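Local coordinates for toll-like receptor 13 (PDB 4Z0C), which recognises bacterial 23S ribosomal RNA through its leucine-rich-repeat ectodomain and signals via MYD88 and TRAF6 to activate NF-kappa-B in innate immunity, at residues E282-Q287 with K297-C302; S633-N638 with I684-S689; T182-E187 with L194-L199; V62-E67 with G77-L82. One frame throughout, in Å; residues are numbered along the deposited sequence.

Contact 1 of 4, residues E282-Q287 with K297-C302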
# COMPACT_ATOMS: atom_id res chain seq x y z
N GLU A 282 10.39 -13.14 44.32
CA GLU A 282 9.86 -11.82 43.98
C GLU A 282 9.18 -11.73 42.60
O GLU A 282 8.45 -10.79 42.31
CB GLU A 282 10.93 -10.75 44.18
CG GLU A 282 12.14 -10.88 43.31
CD GLU A 282 13.32 -10.10 43.89
OE1 GLU A 282 13.32 -9.86 45.12
OE2 GLU A 282 14.24 -9.72 43.12
N THR A 283 9.38 -12.77 41.79
CA THR A 283 8.78 -12.85 40.48
C THR A 283 7.99 -14.14 40.35
O THR A 283 8.52 -15.24 40.57
CB THR A 283 9.83 -12.81 39.37
OG1 THR A 283 10.37 -11.48 39.26
CG2 THR A 283 9.24 -13.22 38.04
N LEU A 284 6.70 -14.00 40.02
CA LEU A 284 5.83 -15.14 39.77
C LEU A 284 5.13 -15.00 38.43
O LEU A 284 4.33 -14.08 38.22
CB LEU A 284 4.82 -15.32 40.91
CG LEU A 284 3.82 -16.46 40.68
CD1 LEU A 284 4.55 -17.79 40.56
CD2 LEU A 284 2.76 -16.51 41.75
N VAL A 285 5.44 -15.92 37.52
CA VAL A 285 4.75 -16.01 36.25
C VAL A 285 3.65 -17.07 36.35
O VAL A 285 3.90 -18.25 36.60
CB VAL A 285 5.75 -16.27 35.10
CG1 VAL A 285 5.03 -16.28 33.75
CG2 VAL A 285 6.81 -15.16 35.09
N PHE A 286 2.41 -16.62 36.14
CA PHE A 286 1.23 -17.35 36.59
C PHE A 286 0.14 -17.29 35.50
O PHE A 286 -0.86 -16.60 35.65
CB PHE A 286 0.75 -16.70 37.89
CG PHE A 286 0.18 -17.67 38.89
CD1 PHE A 286 0.84 -18.85 39.20
CD2 PHE A 286 -1.01 -17.37 39.56
CE1 PHE A 286 0.32 -19.73 40.13
CE2 PHE A 286 -1.53 -18.24 40.50
CZ PHE A 286 -0.87 -19.43 40.78
N GLN A 287 0.35 -18.04 34.43
CA GLN A 287 -0.39 -17.89 33.18
C GLN A 287 -1.27 -19.04 32.70
O GLN A 287 -1.08 -20.19 33.08
CB GLN A 287 0.59 -17.58 32.04
CG GLN A 287 1.34 -16.29 32.20
CD GLN A 287 2.11 -15.97 30.93
OE1 GLN A 287 2.38 -16.86 30.12
NE2 GLN A 287 2.41 -14.69 30.72
N LYS A 297 -6.44 -12.80 45.26
CA LYS A 297 -6.55 -12.32 46.64
C LYS A 297 -5.82 -13.26 47.60
O LYS A 297 -5.17 -12.83 48.55
CB LYS A 297 -8.02 -12.18 47.06
CG LYS A 297 -8.69 -10.88 46.63
CD LYS A 297 -10.21 -10.99 46.76
CE LYS A 297 -10.91 -9.66 46.43
NZ LYS A 297 -12.40 -9.75 46.48
N GLN A 298 -5.93 -14.56 47.35
CA GLN A 298 -5.25 -15.53 48.19
C GLN A 298 -3.74 -15.43 48.00
O GLN A 298 -2.99 -15.33 48.98
CB GLN A 298 -5.72 -16.95 47.87
CG GLN A 298 -7.23 -17.10 47.88
CD GLN A 298 -7.66 -18.54 47.73
OE1 GLN A 298 -8.40 -18.90 46.81
NE2 GLN A 298 -7.21 -19.39 48.66
N LEU A 299 -3.31 -15.40 46.74
CA LEU A 299 -1.91 -15.28 46.38
C LEU A 299 -1.28 -14.07 47.06
O LEU A 299 -0.20 -14.17 47.62
CB LEU A 299 -1.79 -15.15 44.86
CG LEU A 299 -0.40 -15.03 44.24
CD1 LEU A 299 0.52 -16.17 44.68
CD2 LEU A 299 -0.51 -15.01 42.72
N ALA A 300 -1.99 -12.94 47.05
CA ALA A 300 -1.52 -11.71 47.68
C ALA A 300 -1.14 -11.86 49.16
O ALA A 300 -0.35 -11.08 49.68
CB ALA A 300 -2.55 -10.62 47.51
N LYS A 301 -1.73 -12.85 49.83
CA LYS A 301 -1.44 -13.11 51.24
C LYS A 301 -0.19 -13.97 51.44
O LYS A 301 0.62 -13.72 52.33
CB LYS A 301 -2.65 -13.78 51.91
CG LYS A 301 -3.76 -12.80 52.25
CD LYS A 301 -5.13 -13.33 51.86
CE LYS A 301 -5.70 -14.31 52.86
NZ LYS A 301 -7.18 -14.44 52.66
N CYS A 302 -0.01 -14.95 50.56
CA CYS A 302 1.09 -15.90 50.63
C CYS A 302 2.43 -15.33 50.24
O CYS A 302 3.44 -16.04 50.28
CB CYS A 302 0.82 -17.07 49.68
SG CYS A 302 -0.45 -18.20 50.26
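Leu299 of helix 293-302 carries the whole contact, meeting Leu284 of strand 283-285 and Phe286 just after it. Two residues before it, Lys297 forms a salt bridge with Asp321, and Gln298 rests on Met268 of helix 268-275; neither touches 282-287. Leu299 itself points at the strand. With its CG anti to the backbone N (chi1 -179°), it extends toward Leu284, which has the same torsion, and the two meet tip to tip, Leu284 CD2 lying 3.7 Å from Leu299 CD1. The second methyl slides past Phe286, Leu299 CD2 standing 4.0 Å from Phe286 CD2. Leu284 CD2 also lies over one face of the Phe286 ring, toward its rim, so strand and helix methyls both border this ring. All three residues belong to the interior of LRR 11, where a helix takes the convex side of the coil and strand 283-285 the concave side; Leu275 of helix 268-275 and Leu308 of strand 307-309 continue the apolar core to either neighbouring coil. After Leu299, Ala300 packs on Ala326 and Leu327 of the following coil. Lys301 N bonds back to Gln298 O at 2.9 Å, and Cys302, less well ordered, is joined by a disulfide to Cys272.

Contact 2 of 4, residues S633-N638 with I684-S689. With nucleotides of chain C.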
# COMPACT_ATOMS: atom_id res chain seq x y z
N SER A 633 27.37 1.62 -5.06
CA SER A 633 26.75 0.39 -5.53
C SER A 633 25.85 0.57 -6.73
O SER A 633 24.93 1.38 -6.73
CB SER A 633 25.98 -0.32 -4.42
OG SER A 633 25.47 -1.54 -4.93
N LEU A 634 26.12 -0.23 -7.75
CA LEU A 634 25.36 -0.22 -8.99
C LEU A 634 24.87 -1.65 -9.21
O LEU A 634 24.67 -2.10 -10.34
CB LEU A 634 26.25 0.26 -10.14
CG LEU A 634 26.67 1.74 -10.07
CD1 LEU A 634 27.88 2.01 -10.94
CD2 LEU A 634 25.54 2.65 -10.49
N ARG A 635 24.74 -2.38 -8.11
CA ARG A 635 24.24 -3.75 -8.11
C ARG A 635 22.88 -3.84 -8.82
O ARG A 635 22.02 -3.00 -8.61
CB ARG A 635 24.09 -4.20 -6.67
CG ARG A 635 23.74 -5.64 -6.45
CD ARG A 635 24.79 -6.23 -5.57
NE ARG A 635 24.22 -6.85 -4.39
CZ ARG A 635 24.95 -7.33 -3.39
NH1 ARG A 635 26.28 -7.25 -3.44
NH2 ARG A 635 24.36 -7.87 -2.35
N PHE A 636 22.71 -4.88 -9.64
CA PHE A 636 21.46 -5.16 -10.35
C PHE A 636 21.01 -4.05 -11.31
O PHE A 636 19.90 -3.52 -11.21
CB PHE A 636 20.33 -5.51 -9.35
CG PHE A 636 20.62 -6.75 -8.53
CD1 PHE A 636 21.09 -7.90 -9.14
CD2 PHE A 636 20.42 -6.76 -7.16
CE1 PHE A 636 21.35 -9.04 -8.40
CE2 PHE A 636 20.69 -7.89 -6.40
CZ PHE A 636 21.15 -9.04 -7.03
N ASN A 637 21.88 -3.69 -12.24
CA ASN A 637 21.50 -2.83 -13.34
C ASN A 637 21.83 -3.53 -14.64
O ASN A 637 22.08 -4.74 -14.64
CB ASN A 637 22.20 -1.48 -13.25
CG ASN A 637 21.62 -0.60 -12.17
OD1 ASN A 637 20.54 -0.00 -12.33
ND2 ASN A 637 22.32 -0.52 -11.04
N ASN A 638 21.80 -2.79 -15.75
CA ASN A 638 22.11 -3.33 -17.07
C ASN A 638 23.34 -2.71 -17.69
O ASN A 638 23.42 -2.55 -18.90
CB ASN A 638 20.91 -3.20 -18.01
CG ASN A 638 19.78 -4.15 -17.63
OD1 ASN A 638 20.01 -5.16 -16.95
ND2 ASN A 638 18.55 -3.83 -18.05
N ILE A 684 35.51 -5.45 -4.84
CA ILE A 684 34.49 -5.57 -5.87
C ILE A 684 33.77 -6.91 -5.78
O ILE A 684 34.28 -7.94 -6.21
CB ILE A 684 35.07 -5.28 -7.30
CG1 ILE A 684 35.36 -3.79 -7.42
CG2 ILE A 684 34.09 -5.70 -8.42
CD1 ILE A 684 36.41 -3.45 -8.35
N PRO A 685 32.56 -6.90 -5.19
CA PRO A 685 31.74 -8.07 -4.86
C PRO A 685 31.53 -9.05 -6.00
O PRO A 685 30.93 -8.72 -7.03
CB PRO A 685 30.39 -7.46 -4.47
CG PRO A 685 30.65 -6.03 -4.17
CD PRO A 685 32.06 -5.68 -4.53
N PHE A 686 31.99 -10.28 -5.75
CA PHE A 686 31.76 -11.44 -6.61
C PHE A 686 32.40 -11.33 -7.98
O PHE A 686 32.08 -12.10 -8.88
CB PHE A 686 30.27 -11.77 -6.72
CG PHE A 686 29.56 -11.80 -5.38
CD1 PHE A 686 29.85 -12.79 -4.45
CD2 PHE A 686 28.61 -10.84 -5.06
CE1 PHE A 686 29.21 -12.82 -3.21
CE2 PHE A 686 27.96 -10.87 -3.83
CZ PHE A 686 28.27 -11.88 -2.90
N LEU A 687 33.34 -10.39 -8.10
CA LEU A 687 34.08 -10.08 -9.33
C LEU A 687 34.48 -11.31 -10.13
O LEU A 687 34.20 -11.40 -11.32
CB LEU A 687 35.35 -9.29 -9.00
CG LEU A 687 36.38 -9.14 -10.13
CD1 LEU A 687 35.83 -8.22 -11.23
CD2 LEU A 687 37.69 -8.61 -9.59
N ARG A 688 35.11 -12.27 -9.45
CA ARG A 688 35.64 -13.48 -10.09
C ARG A 688 34.58 -14.45 -10.60
O ARG A 688 34.92 -15.51 -11.12
CB ARG A 688 36.58 -14.23 -9.14
CG ARG A 688 37.76 -13.42 -8.68
CD ARG A 688 38.77 -14.28 -7.95
NE ARG A 688 40.12 -13.89 -8.35
CZ ARG A 688 40.88 -14.58 -9.20
NH1 ARG A 688 40.43 -15.72 -9.72
NH2 ARG A 688 42.09 -14.14 -9.53
N SER A 689 33.30 -14.09 -10.44
CA SER A 689 32.19 -14.90 -10.94
C SER A 689 31.45 -14.26 -12.12
O SER A 689 30.64 -14.94 -12.78
CB SER A 689 31.20 -15.16 -9.81
OG SER A 689 30.53 -13.97 -9.44
P G C 8 21.02 -9.44 -2.62
OP1 G C 8 21.57 -10.80 -2.90
OP2 G C 8 21.79 -8.20 -2.85
O5' G C 8 19.70 -9.38 -3.50
C5' G C 8 18.65 -10.32 -3.27
C4' G C 8 17.45 -10.06 -4.13
O4' G C 8 16.79 -8.83 -3.71
C3' G C 8 17.74 -9.91 -5.62
O3' G C 8 16.87 -10.75 -6.38
C2' G C 8 17.43 -8.45 -5.92
O2' G C 8 16.90 -8.21 -7.21
C1' G C 8 16.41 -8.11 -4.85
N9 G C 8 16.36 -6.67 -4.58
C8 G C 8 15.24 -5.89 -4.71
N7 G C 8 15.50 -4.63 -4.49
C5 G C 8 16.87 -4.57 -4.24
C6 G C 8 17.71 -3.46 -3.93
O6 G C 8 17.42 -2.27 -3.82
N1 G C 8 19.04 -3.85 -3.74
C2 G C 8 19.48 -5.14 -3.84
N2 G C 8 20.80 -5.32 -3.64
N3 G C 8 18.71 -6.18 -4.13
C4 G C 8 17.42 -5.83 -4.32
P A C 7 23.75 -7.92 1.54
OP1 A C 7 23.84 -9.33 1.09
OP2 A C 7 24.49 -6.85 0.82
O5' A C 7 22.21 -7.51 1.56
C5' A C 7 21.21 -8.46 1.89
C4' A C 7 19.98 -8.27 1.03
O4' A C 7 19.30 -7.03 1.38
C3' A C 7 20.24 -8.14 -0.46
O3' A C 7 20.48 -9.39 -1.10
C2' A C 7 18.98 -7.42 -0.95
O2' A C 7 17.89 -8.32 -1.06
C1' A C 7 18.69 -6.47 0.22
N9 A C 7 19.26 -5.13 -0.01
C8 A C 7 20.59 -4.80 0.04
N7 A C 7 20.83 -3.54 -0.20
C5 A C 7 19.57 -3.00 -0.44
C6 A C 7 19.15 -1.69 -0.77
N6 A C 7 20.02 -0.69 -0.90
N1 A C 7 17.82 -1.46 -0.95
C2 A C 7 16.97 -2.50 -0.81
N3 A C 7 17.25 -3.77 -0.51
C4 A C 7 18.58 -3.97 -0.33
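OP2 of nucleotide G8 of the bound RNA is gripped by two nitrogens of Arg635, the residue that also touches Pro685 and Phe686 across the contact. Arg635 NH2 donates to G8 OP2 at 2.6 Å with an N-H...O angle of 158°; Arg635 NE adds a weak, more bent bond to the same oxygen. Here the last leucine-rich repeats meet the C-terminal cap (LRRCT): 633-638 starts on the last residue of strand 631-633 and runs on into loop, while Pro685 and Phe686 occupy the middle of a type II turn in the cap. CG of Arg635 is anti to the backbone N (chi1 -173°), and bends at chi2 and chi3 turn the guanidinium between phosphate and cap. Arg635 NH1 faces the cap, 4.2 Å from Pro685 CB. The guanidinium is inclined 48° to the Phe686 ring, whose edge it approaches. The phosphates of G8 and A7 and the salt-bridge partner Asp657 surround this arginine, which probably steadies its positive charge; Arg635 NH2 is 3.3 Å from A7 OP2. Phe636 carries Arg635 CG over one ring face and G8 O2' over the other; it also packs against Arg590 of the second subunit. Phe686 meets Tyr659, and its nearest ring atom to the arginine is CE2, 4.0 Å from Arg635 NH1.

Contact 3 of 4, residues T182-E187 with L194-L199. With NAG (2-acetamido-2-deoxy-beta-D-glucopyranose), chain F; NAG (2-acetamido-2-deoxy-beta-D-glucopyranose), chain N.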
# COMPACT_ATOMS: atom_id res chain seq x y z
N THR A 182 25.66 -22.58 35.19
CA THR A 182 24.73 -21.60 35.76
C THR A 182 23.32 -21.74 35.20
O THR A 182 22.33 -21.53 35.91
CB THR A 182 25.21 -20.16 35.52
OG1 THR A 182 25.37 -19.94 34.11
CG2 THR A 182 26.53 -19.91 36.18
N HIS A 183 23.23 -22.11 33.92
CA HIS A 183 21.95 -22.24 33.23
C HIS A 183 21.78 -23.62 32.61
O HIS A 183 22.65 -24.09 31.87
CB HIS A 183 21.81 -21.20 32.11
CG HIS A 183 21.75 -19.79 32.59
ND1 HIS A 183 22.77 -19.19 33.30
CD2 HIS A 183 20.79 -18.85 32.46
CE1 HIS A 183 22.44 -17.95 33.59
NE2 HIS A 183 21.24 -17.71 33.09
N LEU A 184 20.63 -24.23 32.87
CA LEU A 184 20.35 -25.53 32.31
C LEU A 184 18.88 -25.59 31.90
O LEU A 184 18.00 -25.16 32.63
CB LEU A 184 20.66 -26.61 33.35
CG LEU A 184 20.35 -28.07 33.01
CD1 LEU A 184 21.22 -28.56 31.87
CD2 LEU A 184 20.51 -28.93 34.26
N SER A 185 18.61 -26.13 30.71
CA SER A 185 17.24 -26.20 30.26
C SER A 185 16.84 -27.55 29.70
O SER A 185 17.52 -28.08 28.82
CB SER A 185 16.98 -25.10 29.21
OG SER A 185 15.67 -25.23 28.70
N PHE A 186 15.74 -28.09 30.21
CA PHE A 186 15.12 -29.31 29.65
C PHE A 186 13.77 -29.01 28.98
O PHE A 186 12.93 -29.90 28.83
CB PHE A 186 14.88 -30.35 30.75
CG PHE A 186 16.13 -30.87 31.37
CD1 PHE A 186 16.85 -31.90 30.76
CD2 PHE A 186 16.60 -30.33 32.55
CE1 PHE A 186 18.02 -32.38 31.32
CE2 PHE A 186 17.78 -30.81 33.12
CZ PHE A 186 18.48 -31.83 32.50
N GLU A 187 13.55 -27.75 28.60
CA GLU A 187 12.28 -27.35 28.02
C GLU A 187 11.90 -28.23 26.82
O GLU A 187 12.72 -28.50 25.96
CB GLU A 187 12.32 -25.88 27.59
CG GLU A 187 11.08 -25.41 26.85
CD GLU A 187 11.26 -24.05 26.20
OE1 GLU A 187 12.05 -23.24 26.74
OE2 GLU A 187 10.60 -23.79 25.16
N LEU A 194 12.14 -35.31 38.12
CA LEU A 194 12.96 -34.14 38.39
C LEU A 194 13.87 -34.41 39.59
O LEU A 194 14.05 -33.55 40.45
CB LEU A 194 12.09 -32.90 38.63
CG LEU A 194 11.59 -32.19 37.36
CD1 LEU A 194 10.64 -31.05 37.70
CD2 LEU A 194 12.76 -31.68 36.55
N ASN A 195 14.44 -35.61 39.64
CA ASN A 195 15.29 -36.03 40.75
C ASN A 195 16.77 -35.76 40.45
O ASN A 195 17.40 -36.52 39.71
CB ASN A 195 15.05 -37.52 41.02
CG ASN A 195 15.89 -38.07 42.16
OD1 ASN A 195 16.63 -37.33 42.83
ND2 ASN A 195 15.81 -39.38 42.37
N PHE A 196 17.33 -34.70 41.03
CA PHE A 196 18.72 -34.35 40.74
C PHE A 196 19.75 -34.80 41.80
O PHE A 196 20.80 -34.19 41.92
CB PHE A 196 18.87 -32.84 40.51
CG PHE A 196 18.36 -32.36 39.17
CD1 PHE A 196 17.01 -32.15 38.95
CD2 PHE A 196 19.24 -32.11 38.13
CE1 PHE A 196 16.54 -31.70 37.73
CE2 PHE A 196 18.77 -31.67 36.89
CZ PHE A 196 17.42 -31.47 36.70
N SER A 197 19.44 -35.85 42.57
CA SER A 197 20.36 -36.38 43.59
C SER A 197 21.80 -36.59 43.12
O SER A 197 22.73 -35.99 43.64
CB SER A 197 19.83 -37.72 44.12
OG SER A 197 18.68 -37.52 44.92
N ALA A 198 21.96 -37.43 42.10
CA ALA A 198 23.28 -37.81 41.61
C ALA A 198 23.95 -36.75 40.73
O ALA A 198 25.03 -36.99 40.16
CB ALA A 198 23.18 -39.12 40.86
N LEU A 199 23.33 -35.59 40.62
CA LEU A 199 23.87 -34.52 39.78
C LEU A 199 24.13 -33.27 40.61
O LEU A 199 23.21 -32.59 41.02
CB LEU A 199 22.92 -34.22 38.62
CG LEU A 199 23.42 -33.14 37.67
CD1 LEU A 199 24.75 -33.55 37.06
CD2 LEU A 199 22.40 -32.82 36.59
C1 NAG F . 9.68 -20.42 31.07
C2 NAG F . 9.82 -18.92 30.87
C3 NAG F . 8.91 -18.40 29.76
C4 NAG F . 9.06 -19.27 28.52
C5 NAG F . 8.70 -20.69 28.96
C6 NAG F . 8.56 -21.68 27.82
C7 NAG F . 10.41 -17.43 32.63
C8 NAG F . 10.04 -16.66 33.86
N2 NAG F . 9.51 -18.26 32.12
O3 NAG F . 9.19 -17.06 29.46
O4 NAG F . 8.26 -18.79 27.48
O5 NAG F . 9.73 -21.09 29.83
O6 NAG F . 9.59 -21.41 26.91
O7 NAG F . 11.51 -17.31 32.10
C1 NAG N . 17.68 -16.49 35.03
C2 NAG N . 17.14 -15.77 33.79
C3 NAG N . 17.07 -14.27 34.00
C4 NAG N . 16.26 -13.95 35.24
C5 NAG N . 16.88 -14.67 36.43
C6 NAG N . 16.04 -14.35 37.67
C7 NAG N . 17.60 -16.80 31.65
C8 NAG N . 18.38 -16.68 30.36
N2 NAG N . 17.98 -15.99 32.63
O3 NAG N . 16.51 -13.68 32.85
O4 NAG N . 16.24 -12.56 35.50
O5 NAG N . 16.98 -16.07 36.20
O6 NAG N . 16.65 -14.90 38.81
O7 NAG N . 16.67 -17.60 31.78
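Phe186 and Phe196 form the tight part of this contact: they come from opposite directions, and Phe186 CE2 lies 3.7 Å from Phe196 CZ, in the plane of the Phe196 ring at its edge. Each phenyl has CG beside its backbone N (chi1 -65° in Phe186, -76° in Phe196), and the two rings come toward each other. The Leu184 side chain runs at a slant to that of Phe196 and less closely, its CD2 4.2 Å from Phe196 CE2. These residues fill the core of LRR 7, between strand 183-185 on the concave face and the return segment 194-199; Phe145 adds an edge-to-face ring contact to Phe186 from a preceding coil. The looser flanks are polar. Asn195 OD1 takes the backbone N of Ser197 in an Asx turn and the Ser197 hydroxyl on a lone pair, at 2.9 Å from Ser197 OG. On the opposite, concave side, Ser185 OG accepts from Glu187 N in an ST turn. Thr182 OG1 receives His183 ND1 at 2.8 Å, in the plane of the imidazole. Outward from this strand lie N-linked sugars: the edge of the His183 ring borders an acetamido group, and the extended Glu187 brings both carboxylate oxygens near a sugar O6, Glu187 OE1 at 3.1 Å.

Contact 4 of 4, residues V62-E67 with G77-L82. With NAG (2-acetamido-2-deoxy-beta-D-glucopyranose), chain E.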
# COMPACT_ATOMS: atom_id res chain seq x y z
N VAL A 62 37.42 -15.63 13.87
CA VAL A 62 36.92 -15.50 15.22
C VAL A 62 35.49 -16.03 15.27
O VAL A 62 35.08 -16.63 16.26
CB VAL A 62 36.94 -14.03 15.67
CG1 VAL A 62 36.20 -13.87 16.97
CG2 VAL A 62 38.37 -13.56 15.85
N ASP A 63 34.76 -15.82 14.18
CA ASP A 63 33.34 -16.11 14.11
C ASP A 63 33.07 -16.90 12.84
O ASP A 63 33.24 -16.40 11.74
CB ASP A 63 32.59 -14.77 14.09
CG ASP A 63 31.08 -14.91 14.20
OD1 ASP A 63 30.46 -15.75 13.50
OD2 ASP A 63 30.49 -14.13 14.99
N LEU A 64 32.63 -18.14 12.97
CA LEU A 64 32.36 -18.96 11.80
C LEU A 64 30.93 -19.45 11.87
O LEU A 64 30.54 -20.08 12.86
CB LEU A 64 33.29 -20.17 11.75
CG LEU A 64 33.09 -21.13 10.58
CD1 LEU A 64 33.31 -20.39 9.26
CD2 LEU A 64 34.07 -22.30 10.69
N ARG A 65 30.14 -19.16 10.84
CA ARG A 65 28.74 -19.58 10.82
C ARG A 65 28.45 -20.44 9.60
O ARG A 65 28.58 -20.00 8.46
CB ARG A 65 27.81 -18.38 10.85
CG ARG A 65 27.93 -17.55 12.10
CD ARG A 65 27.08 -16.28 12.04
NE ARG A 65 27.50 -15.36 13.10
CZ ARG A 65 26.73 -14.42 13.64
NH1 ARG A 65 25.47 -14.22 13.22
NH2 ARG A 65 27.24 -13.66 14.61
N LEU A 66 28.04 -21.67 9.88
CA LEU A 66 27.74 -22.65 8.85
C LEU A 66 26.31 -23.07 8.97
O LEU A 66 25.96 -24.20 8.61
CB LEU A 66 28.63 -23.88 9.03
CG LEU A 66 30.10 -23.69 8.63
CD1 LEU A 66 31.02 -24.69 9.34
CD2 LEU A 66 30.22 -23.87 7.13
N GLU A 67 25.48 -22.14 9.46
CA GLU A 67 24.05 -22.39 9.69
C GLU A 67 23.32 -22.76 8.39
O GLU A 67 23.62 -22.21 7.34
CB GLU A 67 23.38 -21.18 10.35
CG GLU A 67 21.88 -21.33 10.59
CD GLU A 67 21.33 -20.36 11.64
OE1 GLU A 67 22.05 -19.46 12.12
OE2 GLU A 67 20.14 -20.50 11.99
N GLY A 77 40.20 -33.18 12.61
CA GLY A 77 41.12 -32.19 12.06
C GLY A 77 40.43 -30.99 11.41
O GLY A 77 41.06 -29.96 11.19
N ALA A 78 39.13 -31.12 11.14
CA ALA A 78 38.38 -30.09 10.40
C ALA A 78 38.73 -28.64 10.76
O ALA A 78 39.00 -27.82 9.87
CB ALA A 78 36.90 -30.31 10.54
N PHE A 79 38.75 -28.37 12.06
CA PHE A 79 38.98 -27.02 12.57
C PHE A 79 40.41 -26.74 13.09
O PHE A 79 40.60 -25.85 13.92
CB PHE A 79 37.96 -26.71 13.67
CG PHE A 79 36.55 -26.98 13.26
CD1 PHE A 79 35.89 -26.13 12.38
CD2 PHE A 79 35.87 -28.09 13.75
CE1 PHE A 79 34.57 -26.38 12.00
CE2 PHE A 79 34.54 -28.35 13.37
CZ PHE A 79 33.90 -27.49 12.51
N ARG A 80 41.40 -27.51 12.63
CA ARG A 80 42.78 -27.27 13.06
C ARG A 80 43.32 -25.90 12.65
O ARG A 80 43.00 -25.39 11.57
CB ARG A 80 43.73 -28.40 12.62
CG ARG A 80 44.02 -29.39 13.75
CD ARG A 80 44.69 -30.69 13.32
NE ARG A 80 44.73 -31.66 14.42
CZ ARG A 80 45.44 -31.50 15.54
NH1 ARG A 80 46.18 -30.41 15.71
NH2 ARG A 80 45.41 -32.42 16.49
N GLY A 81 44.13 -25.30 13.52
CA GLY A 81 44.66 -23.97 13.27
C GLY A 81 43.74 -22.82 13.65
O GLY A 81 44.18 -21.68 13.74
N LEU A 82 42.46 -23.12 13.90
CA LEU A 82 41.48 -22.08 14.24
C LEU A 82 41.50 -21.71 15.72
O LEU A 82 40.48 -21.77 16.40
CB LEU A 82 40.06 -22.51 13.84
CG LEU A 82 39.79 -22.65 12.34
CD1 LEU A 82 38.29 -22.84 12.02
CD2 LEU A 82 40.34 -21.42 11.64
C1 NAG E . 26.48 -13.52 8.67
C2 NAG E . 25.13 -12.85 9.02
C3 NAG E . 25.33 -11.44 9.52
C4 NAG E . 26.29 -11.45 10.69
C5 NAG E . 27.59 -12.01 10.14
C6 NAG E . 28.73 -11.93 11.15
C7 NAG E . 23.33 -13.66 7.58
C8 NAG E . 22.39 -13.35 6.44
N2 NAG E . 24.22 -12.73 7.90
O3 NAG E . 24.10 -10.85 9.85
O4 NAG E . 26.49 -10.16 11.22
O5 NAG E . 27.36 -13.35 9.76
O6 NAG E . 29.77 -12.80 10.76
O7 NAG E . 23.29 -14.74 8.17
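Leu64 reaches from strand 63-65 to the edge of the Phe79 ring, its CD2 4.3 Å from Phe79 CE1 and near the plane of that ring. The same methyl lies 4.5 Å from Leu82 CD1, so a single leucine tip bridges Phe79 and Leu82 of the returning loop in a light contact without hydrogen bonds. That loop folds through two overlapping turns, type I from Gly77 to Arg80 and type II from Phe79 to Leu82. Arg80 N closes the first onto Gly77 O at 2.9 Å, and Ala78 CB lies over the rim of one face of the phenyl ring. Leu64 and Phe79 are interior residues of LRR 2, on its concave and convex sides. Within the strand, Arg65 grips Asp63 side-on: NE bonds Asp63 OD1 at 3.0 Å and NH2 bonds Asp63 OD2 at 3.3 Å, both on the syn sides of the carboxylate and close to the guanidinium plane. This salt bridge holds the guanidinium flat beneath an N-linked sugar, whose C6 stands over its centre, 4.0 Å above the plane. Within the solenoid, Leu64 also packs on Leu40 of strand 39-41 and Leu88 of strand 87-89, while Phe79 rests on Leu50 of strand 49-50 and on Leu88.

From the N terminus the chain first closes contact 4, which draws the loop 77-82 back onto strand 63-65 within LRR 2. Contact 3 follows in LRR 7, its centre about 30 Å from that of contact 4, and contact 1 in LRR 11, its centre about 25 Å from that of contact 3. Each of these shuts one short coil, joining its concave strand to its convex return: a loop in contact 4, a short strand and turn in contact 3 and a helix in contact 1. Contact 2 closes a longer loop of 45 residues, tying the last repeats to the C-terminal cap. The four lie in series, with none nested or crossing. Curvature of the solenoid leaves contact 2 about 14 Å from contact 4, nearest atom to nearest atom.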